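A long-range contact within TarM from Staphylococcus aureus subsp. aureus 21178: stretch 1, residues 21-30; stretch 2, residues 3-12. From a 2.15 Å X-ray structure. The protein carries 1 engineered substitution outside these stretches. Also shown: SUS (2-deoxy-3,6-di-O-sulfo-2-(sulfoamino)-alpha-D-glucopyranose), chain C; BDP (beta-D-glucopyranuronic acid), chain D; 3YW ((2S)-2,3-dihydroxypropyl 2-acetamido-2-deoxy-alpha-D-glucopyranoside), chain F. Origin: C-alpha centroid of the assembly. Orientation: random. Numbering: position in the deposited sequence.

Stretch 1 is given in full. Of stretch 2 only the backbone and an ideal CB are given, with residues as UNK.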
# COMPACT_ATOMS: atom_id res chain seq x y z
N SER A 21 -2.92 3.37 7.94
CA SER A 21 -3.87 3.03 9.01
C SER A 21 -3.47 1.77 9.77
O SER A 21 -3.73 1.69 10.97
CB SER A 21 -5.29 2.91 8.47
OG SER A 21 -5.54 1.68 7.82
N MET A 22 -2.85 0.78 9.09
CA MET A 22 -2.38 -0.43 9.75
C MET A 22 -1.27 -0.10 10.74
O MET A 22 -1.28 -0.62 11.86
CB MET A 22 -1.88 -1.46 8.72
CG MET A 22 -2.97 -1.98 7.81
SD MET A 22 -2.32 -3.17 6.61
CE MET A 22 -2.07 -4.59 7.70
N PHE A 23 -0.32 0.77 10.34
CA PHE A 23 0.81 1.20 11.18
C PHE A 23 0.33 1.95 12.44
O PHE A 23 0.87 1.75 13.54
CB PHE A 23 1.75 2.12 10.38
CG PHE A 23 2.55 1.50 9.25
CD1 PHE A 23 3.03 0.19 9.35
CD2 PHE A 23 2.88 2.23 8.11
CE1 PHE A 23 3.77 -0.38 8.32
CE2 PHE A 23 3.63 1.66 7.08
CZ PHE A 23 4.08 0.36 7.20
N ASN A 24 -0.67 2.84 12.27
CA ASN A 24 -1.21 3.60 13.38
C ASN A 24 -2.06 2.69 14.27
O ASN A 24 -1.98 2.82 15.49
CB ASN A 24 -2.01 4.83 12.91
CG ASN A 24 -2.28 5.78 14.05
OD1 ASN A 24 -1.38 6.08 14.84
ND2 ASN A 24 -3.50 6.27 14.18
N ARG A 25 -2.82 1.75 13.67
CA ARG A 25 -3.61 0.78 14.43
C ARG A 25 -2.70 -0.10 15.27
O ARG A 25 -3.04 -0.43 16.40
CB ARG A 25 -4.45 -0.11 13.49
CG ARG A 25 -5.61 -0.81 14.22
CD ARG A 25 -6.30 -1.89 13.44
NE ARG A 25 -6.78 -1.42 12.14
CZ ARG A 25 -6.66 -2.10 11.01
NH1 ARG A 25 -6.07 -3.28 11.01
NH2 ARG A 25 -7.11 -1.60 9.87
N SER A 26 -1.54 -0.50 14.71
CA SER A 26 -0.58 -1.34 15.44
C SER A 26 -0.07 -0.58 16.65
O SER A 26 -0.05 -1.12 17.77
CB SER A 26 0.58 -1.74 14.54
OG SER A 26 1.49 -2.48 15.34
N LYS A 27 0.30 0.70 16.46
CA LYS A 27 0.77 1.55 17.56
C LYS A 27 -0.29 1.63 18.68
O LYS A 27 0.04 1.48 19.85
CB LYS A 27 1.12 2.97 17.06
CG LYS A 27 1.59 3.88 18.20
CD LYS A 27 1.40 5.33 17.92
CE LYS A 27 0.29 5.92 18.74
NZ LYS A 27 -0.55 6.86 17.92
N GLU A 28 -1.57 1.82 18.31
CA GLU A 28 -2.67 1.92 19.29
C GLU A 28 -2.91 0.62 20.06
O GLU A 28 -3.08 0.67 21.27
CB GLU A 28 -3.95 2.48 18.66
CG GLU A 28 -3.81 3.94 18.23
CD GLU A 28 -3.44 4.96 19.30
OE1 GLU A 28 -3.56 4.65 20.51
OE2 GLU A 28 -3.05 6.09 18.92
N PHE A 29 -2.89 -0.56 19.36
CA PHE A 29 -3.07 -1.84 20.05
C PHE A 29 -1.90 -2.14 21.02
O PHE A 29 -2.14 -2.59 22.15
CB PHE A 29 -3.36 -2.99 19.07
CG PHE A 29 -4.73 -2.95 18.41
CD1 PHE A 29 -5.88 -2.64 19.14
CD2 PHE A 29 -4.89 -3.35 17.08
CE1 PHE A 29 -7.14 -2.65 18.54
CE2 PHE A 29 -6.16 -3.43 16.51
CZ PHE A 29 -7.27 -3.03 17.22
N TYR A 30 -0.65 -1.85 20.60
CA TYR A 30 0.53 -2.03 21.45
C TYR A 30 0.44 -1.15 22.70
O TYR A 30 0.78 -1.62 23.79
CB TYR A 30 1.82 -1.74 20.66
CG TYR A 30 2.45 -2.99 20.07
CD1 TYR A 30 3.15 -3.89 20.88
CD2 TYR A 30 2.38 -3.25 18.71
CE1 TYR A 30 3.74 -5.03 20.34
CE2 TYR A 30 2.98 -4.39 18.16
CZ TYR A 30 3.66 -5.28 18.98
OH TYR A 30 4.22 -6.41 18.46
N UNK A 3 -3.43 -11.38 20.92
CA UNK A 3 -2.44 -11.05 19.91
C UNK A 3 -3.15 -10.91 18.58
O UNK A 3 -4.02 -11.71 18.25
CB UNK A 3 -1.34 -12.11 19.84
N UNK A 4 -2.78 -9.87 17.84
CA UNK A 4 -3.38 -9.50 16.57
C UNK A 4 -2.41 -9.63 15.39
O UNK A 4 -1.23 -9.25 15.49
CB UNK A 4 -3.90 -8.06 16.65
N UNK A 5 -2.92 -10.16 14.27
CA UNK A 5 -2.20 -10.36 13.00
C UNK A 5 -3.01 -9.70 11.93
O UNK A 5 -4.17 -10.06 11.69
CB UNK A 5 -1.97 -11.84 12.68
N UNK A 6 -2.44 -8.68 11.32
CA UNK A 6 -3.08 -7.81 10.35
C UNK A 6 -2.49 -8.04 9.00
O UNK A 6 -1.32 -7.78 8.79
CB UNK A 6 -2.95 -6.34 10.75
N UNK A 7 -3.31 -8.54 8.09
CA UNK A 7 -2.91 -9.01 6.79
C UNK A 7 -3.10 -8.08 5.64
O UNK A 7 -4.16 -7.46 5.47
CB UNK A 7 -3.67 -10.30 6.48
N UNK A 8 -2.05 -7.98 4.86
CA UNK A 8 -1.98 -7.16 3.65
C UNK A 8 -1.02 -7.84 2.65
O UNK A 8 -0.19 -8.66 3.05
CB UNK A 8 -1.52 -5.74 3.98
N UNK A 9 -1.15 -7.51 1.36
CA UNK A 9 -0.27 -8.06 0.34
C UNK A 9 1.21 -7.83 0.67
O UNK A 9 1.97 -8.80 0.76
CB UNK A 9 -0.60 -7.44 -1.02
N UNK A 10 1.62 -6.56 0.86
CA UNK A 10 3.01 -6.16 1.10
C UNK A 10 3.09 -4.88 1.88
O UNK A 10 2.08 -4.17 2.04
CB UNK A 10 3.76 -6.00 -0.22
N UNK A 11 4.31 -4.55 2.33
CA UNK A 11 4.68 -3.29 2.96
C UNK A 11 5.79 -2.70 2.11
O UNK A 11 6.65 -3.42 1.63
CB UNK A 11 5.12 -3.48 4.41
N UNK A 12 5.74 -1.39 1.90
CA UNK A 12 6.73 -0.64 1.16
C UNK A 12 6.76 0.81 1.63
O UNK A 12 5.85 1.24 2.34
CB UNK A 12 6.44 -0.71 -0.34
N2 SUS C . -1.57 -11.98 -4.04
C1 SUS C . -1.03 -11.16 -6.30
S1 SUS C . -0.14 -12.59 -3.22
C2 SUS C . -1.21 -10.79 -4.84
S2 SUS C . 0.67 -6.06 -7.76
C3 SUS C . -2.28 -9.68 -4.70
O3 SUS C . -2.38 -9.25 -3.33
S3 SUS C . -3.68 -9.52 -2.57
C4 SUS C . -2.00 -8.48 -5.61
O4 SUS C . -3.16 -7.68 -5.54
C5 SUS C . -1.72 -8.95 -7.08
O5 SUS C . -0.67 -9.97 -7.07
C6 SUS C . -1.16 -7.86 -7.99
O6 SUS C . 0.04 -7.39 -7.40
O1S SUS C . 0.30 -11.57 -2.16
O2S SUS C . -0.53 -13.92 -2.59
O3S SUS C . 1.01 -12.79 -4.21
O4S SUS C . 1.79 -5.78 -6.75
O5S SUS C . 1.22 -6.15 -9.18
O6S SUS C . -0.38 -4.94 -7.67
O7S SUS C . -4.80 -8.88 -3.37
O8S SUS C . -3.65 -8.91 -1.17
O9S SUS C . -3.93 -11.02 -2.46
C1 BDP D . -2.81 -6.30 -5.49
C2 BDP D . -3.86 -5.49 -6.31
C3 BDP D . -3.60 -3.99 -6.19
C4 BDP D . -3.38 -3.55 -4.68
C5 BDP D . -2.32 -4.50 -4.01
C6 BDP D . -2.06 -4.16 -2.53
O2 BDP D . -3.79 -5.88 -7.67
O3 BDP D . -4.71 -3.27 -6.77
O4 BDP D . -2.84 -2.23 -4.69
O5 BDP D . -2.76 -5.88 -4.12
O6A BDP D . -2.97 -4.44 -1.71
O6B BDP D . -0.93 -3.71 -2.23
O3A 3YW F . -7.30 -0.31 -2.16
C4A 3YW F . -6.54 1.94 0.73
C5A 3YW F . -6.84 1.53 -0.68
O5 3YW F . -7.92 3.18 3.18
C6A 3YW F . -7.10 0.05 -0.80
C5 3YW F . -7.77 4.39 3.95
C6 3YW F . -7.44 3.96 5.36
C4 3YW F . -9.04 5.22 3.80
O6 3YW F . -8.46 3.15 5.92
C3 3YW F . -9.15 5.67 2.35
O4 3YW F . -8.97 6.37 4.64
O3 3YW F . -10.34 6.44 2.13
O7 3YW F . -10.84 4.45 -0.78
C7 3YW F . -9.73 4.96 -0.93
C8 3YW F . -9.32 5.62 -2.22
N2 3YW F . -8.81 4.96 0.04
C2 3YW F . -9.08 4.49 1.39
C1 3YW F . -8.11 3.37 1.78
O1 3YW F . -6.92 3.28 1.04
O2 3YW F . -5.75 1.90 -1.52

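Helix 21-30 runs antiparallel to strand 3-7 (176° between N-to-C directions, axes 10.4 Å apart at closest approach), so the first positions of stretch 2 lie near the C-terminal part of stretch 1 (F29 faces position 4).

Position 3 has extended angles (-141/136) and an ideal CB with nothing of stretch 1 within 5.5 Å; almost any side chain would do. It is K3, fully extended and without contact here.

At position 4 CA-to-CB points toward the helix, and the ideal CB lies 4.8 Å from F29 CD2. The gap and the F29 ring face turned to this position favour an aliphatic chain, such as leucine, isoleucine or methionine. I4 (chi1 m, chi2 t) places CD1 3.6 Å from F29 CD2 and 3.7 Å from the centroid of the F29 ring, 17° off its normal: a CH-pi contact over one face.

Position 5, at alternate strand phase, has no helix atom within 5.5 Å of its ideal CB, so stretch 1 sets no preference. F5 makes no contact with it.

Position 6 points toward the helix, its ideal CB 3.6 Å from M22 CE and 4.4 Å from R25 NH1. With M22 so close, branching at CB looks less favourable than a slim, flexible chain; the nearby guanidinium would also admit a polar or acidic end. The residue is M6 (m, t, m), which buries more area than any other in this stretch. Its CB packs 3.7 Å from M22 CE, its SD lies 3.4 Å from R25 NH1, and its CE reaches 3.3 Å from M22 O and 3.9 Å from S26 CB. M22 O accepts the helical bond from S26 N, at 2.9 Å; the M6 methyl makes only a packing contact with it.

Position 7 points away, leaving its side chain unconstrained by the helix. It is M7; the contact is through its backbone, N lying 4.2 Å from M22 CE.

Position 8 again points toward stretch 1, its ideal CB 3.8 Å from M22 SD. A compact apolar residue, such as alanine, valine or threonine, fits. V8 packs its CB 3.7 Å from M22 SD.

At 9 and 10 nothing of stretch 1 lies within 5.5 Å of the ideal CB. For 9, the nearby sulfated sugar suggests a donor or cation: H9 ND1 donates to SUS O1S at 2.6 Å, with SUS C3 over one ring face. At 10 many residues, polar ones included, would suit; E10 does not touch the helix.

Position 11 points toward stretch 1, with F23 CZ 4.9 Å from the ideal CB, room for a medium or large apolar chain. L11 (m, t) brings CD2 to 3.8 Å from F23 CZ.

Position 12 points away, so many residues would suit; D12 stays clear of the helix.

Stretch 2 (3-12) KIFMMVHELD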
# COMPACT_ATOMS: atom_id res chain seq x y z
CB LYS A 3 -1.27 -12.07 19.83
CG LYS A 3 -0.16 -11.55 18.90
CD LYS A 3 1.14 -12.33 18.95
CE LYS A 3 2.08 -11.78 17.90
NZ LYS A 3 3.34 -12.57 17.78
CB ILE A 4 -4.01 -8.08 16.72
CG1 ILE A 4 -5.11 -8.08 17.81
CG2 ILE A 4 -4.56 -7.56 15.40
CD1 ILE A 4 -5.62 -6.68 18.19
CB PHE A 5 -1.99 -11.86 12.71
CG PHE A 5 -1.25 -12.59 13.81
CD1 PHE A 5 -1.93 -13.09 14.91
CD2 PHE A 5 0.13 -12.81 13.72
CE1 PHE A 5 -1.24 -13.76 15.93
CE2 PHE A 5 0.82 -13.47 14.74
CZ PHE A 5 0.13 -13.95 15.84
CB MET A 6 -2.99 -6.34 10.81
CG MET A 6 -3.45 -6.16 12.22
SD MET A 6 -3.48 -4.47 12.88
CE MET A 6 -1.94 -3.80 12.31
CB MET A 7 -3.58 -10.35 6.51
CG MET A 7 -3.14 -11.42 7.49
SD MET A 7 -4.44 -12.65 7.66
CE MET A 7 -4.75 -12.98 5.98
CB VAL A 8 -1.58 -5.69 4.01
CG1 VAL A 8 -0.11 -5.57 4.47
CG2 VAL A 8 -1.87 -4.72 2.88
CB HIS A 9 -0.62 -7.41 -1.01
CG HIS A 9 0.36 -7.73 -2.09
ND1 HIS A 9 0.74 -9.03 -2.35
CD2 HIS A 9 0.97 -6.90 -2.97
CE1 HIS A 9 1.61 -8.95 -3.35
NE2 HIS A 9 1.77 -7.70 -3.76
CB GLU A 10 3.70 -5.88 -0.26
CG GLU A 10 3.23 -4.60 -0.96
CD GLU A 10 4.01 -4.18 -2.19
OE1 GLU A 10 5.26 -4.11 -2.14
OE2 GLU A 10 3.35 -3.82 -3.19
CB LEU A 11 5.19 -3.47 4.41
CG LEU A 11 4.18 -3.84 5.49
CD1 LEU A 11 4.86 -3.91 6.84
CD2 LEU A 11 2.99 -2.86 5.54
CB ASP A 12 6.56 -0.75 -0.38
CG ASP A 12 7.90 -0.80 -1.10
OD1 ASP A 12 8.92 -0.45 -0.47
OD2 ASP A 12 7.93 -1.21 -2.27
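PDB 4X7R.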